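Local coordinates for conserved hypothetical protein (Staphylococcus aureus subsp. aureus, PDB 1TSJ) that is of unknown function but belongs to the 3-demethylubiquinone-9 3-methyltransferase family of the glyoxalase clan, at residues A[16-20]-A[32-37]. Numbering follows the deposited sequence.
Sequences AEEAV and IITMAK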
loop_
_atom_site.group_PDB
_atom_site.type_symbol
_atom_site.label_atom_id
_atom_site.label_comp_id
_atom_site.label_asym_id
_atom_site.label_seq_id
_atom_site.Cartn_x
_atom_site.Cartn_y
_atom_site.Cartn_z
ATOM N N ALA A 16 6.547 -11.199 5.264
ATOM C CA ALA A 16 5.619 -10.981 4.190
ATOM C C ALA A 16 5.605 -12.160 3.236
ATOM O O ALA A 16 4.571 -12.584 2.845
ATOM C CB ALA A 16 5.957 -9.673 3.437
ATOM N N GLU A 17 6.757 -12.668 2.848
ATOM C CA GLU A 17 6.777 -13.813 1.930
ATOM C C GLU A 17 6.016 -15.040 2.452
ATOM O O GLU A 17 5.219 -15.636 1.747
ATOM C CB GLU A 17 8.204 -14.094 1.550
ATOM C CG GLU A 17 8.334 -15.151 0.543
ATOM C CD GLU A 17 9.748 -15.252 -0.072
ATOM O OE1 GLU A 17 10.815 -15.291 0.611
ATOM O OE2 GLU A 17 9.806 -15.357 -1.305
ATOM N N GLU A 18 6.185 -15.342 3.710
ATOM C CA GLU A 18 5.350 -16.326 4.377
ATOM C C GLU A 18 3.824 -15.995 4.457
ATOM O O GLU A 18 3.019 -16.920 4.234
ATOM C CB GLU A 18 5.837 -16.570 5.855
ATOM C CG GLU A 18 7.278 -16.054 6.228
ATOM C CD GLU A 18 7.609 -15.987 7.790
ATOM O OE1 GLU A 18 8.726 -15.308 8.203
ATOM O OE2 GLU A 18 6.727 -16.602 8.599
ATOM N N ALA A 19 3.449 -14.768 4.930
ATOM C CA ALA A 19 2.077 -14.332 5.015
ATOM C C ALA A 19 1.447 -14.470 3.664
ATOM O O ALA A 19 0.458 -15.203 3.492
ATOM C CB ALA A 19 1.998 -12.934 5.361
ATOM N N VAL A 20 2.021 -13.808 2.658
ATOM C CA VAL A 20 1.542 -13.994 1.270
ATOM C C VAL A 20 1.355 -15.439 0.865
ATOM O O VAL A 20 0.343 -15.779 0.292
ATOM C CB VAL A 20 2.514 -13.351 0.329
ATOM C CG1 VAL A 20 2.230 -13.662 -1.045
ATOM C CG2 VAL A 20 2.378 -11.912 0.481
ATOM N N ILE A 32 0.492 -14.892 -6.477
ATOM C CA ILE A 32 1.445 -13.859 -6.311
ATOM C C ILE A 32 1.728 -13.191 -7.674
ATOM O O ILE A 32 2.274 -13.841 -8.562
ATOM C CB ILE A 32 2.686 -14.395 -5.684
ATOM C CG1 ILE A 32 2.473 -14.559 -4.189
ATOM C CG2 ILE A 32 3.782 -13.400 -5.795
ATOM C CD1 ILE A 32 3.583 -15.392 -3.442
ATOM N N ILE A 33 1.331 -11.917 -7.861
ATOM C CA ILE A 33 1.688 -11.336 -9.077
ATOM C C ILE A 33 3.069 -10.616 -9.079
ATOM O O ILE A 33 3.681 -10.521 -10.072
ATOM C CB ILE A 33 0.496 -10.588 -9.781
ATOM C CG1 ILE A 33 0.710 -9.120 -9.803
ATOM C CG2 ILE A 33 -0.910 -10.902 -9.182
ATOM C CD1 ILE A 33 1.620 -8.653 -10.943
ATOM N N THR A 34 3.653 -10.225 -7.969
ATOM C CA THR A 34 4.847 -9.358 -7.957
ATOM C C THR A 34 5.392 -9.526 -6.563
ATOM O O THR A 34 4.664 -9.368 -5.560
ATOM C CB THR A 34 4.445 -7.840 -8.164
ATOM O OG1 THR A 34 4.266 -7.491 -9.592
ATOM C CG2 THR A 34 5.472 -6.767 -7.513
HETATM N N MSE A 35 6.658 -9.920 -6.510
HETATM C CA MSE A 35 7.425 -9.801 -5.366
HETATM C C MSE A 35 8.771 -9.231 -5.622
HETATM O O MSE A 35 9.520 -9.781 -6.440
HETATM C CB MSE A 35 7.658 -11.166 -4.847
HETATM C CG MSE A 35 6.698 -11.554 -3.893
HETATM SE SE MSE A 35 7.489 -12.340 -2.306
HETATM C CE MSE A 35 5.683 -12.548 -1.294
ATOM N N ALA A 36 9.158 -8.218 -4.848
ATOM C CA ALA A 36 10.482 -7.668 -4.932
ATOM C C ALA A 36 11.051 -7.649 -3.568
ATOM O O ALA A 36 10.402 -7.155 -2.684
ATOM C CB ALA A 36 10.469 -6.337 -5.521
ATOM N N LYS A 37 12.259 -8.231 -3.409
ATOM C CA LYS A 37 12.975 -8.250 -2.140
ATOM C C LYS A 37 13.995 -7.137 -2.027
ATOM O O LYS A 37 14.448 -6.558 -3.055
ATOM C CB LYS A 37 13.750 -9.514 -1.995
ATOM C CG LYS A 37 13.105 -10.809 -2.475
ATOM C CD LYS A 37 11.809 -11.134 -1.796
ATOM C CE LYS A 37 11.567 -12.684 -1.700
ATOM N NZ LYS A 37 12.322 -13.307 -0.542
#
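Helix 16-26 and strand 31-37 follow one another in the chain, and their facing parts, 16-20 and 32-37, run nearly antiparallel, at 162° with 11.1 Å between the segment axes. Ile-32 opens the contact from the strand: its CD1 lies 3.3 Å from CG1 of Val-20, a tight apolar contact one helical turn beyond Ala-16, whose O accepts the backbone hydrogen bond from Val-20 N at 2.8 Å. Ile-33 and Thr-34 then both face Ile-53 of the neighbouring strand 49-56, forming a classic beta bulge. The extra residue lets both Ile-32 and Met-35, three positions apart, direct their CA-to-CB bonds toward the helix. Met-35, a selenomethionine, stretches across the gap until its CE stands 3.6 Å from CG1 of Val-20 and 3.6 Å from CA of Glu-17, so that its tip meets both side chain and helix backbone. SE of Met-35 is 3.9 Å from OE2 of Glu-17. Beyond Ala-36, which pairs through its backbone with strand 49-56, Lys-37 sets off sideways, but its bent side chain brings NZ to 2.7 Å from OE1 of Glu-17 in a hydrogen-bonded salt bridge; the same ammonium group also donates to the carbonyl O of Gly-47. The packing sets helix 16-26 against the sheet in a beta-alpha-beta-beta-beta module (strand 6-11, helix 16-26, strands 31-37, 49-56 and 59-64), as in the glyoxalase fold. The chemistry is graded along the strand: apolar contacts around the buried Val-20 make up the inner part of the interface, while the Glu-17 to Lys-37 ion pair closes its more exposed end.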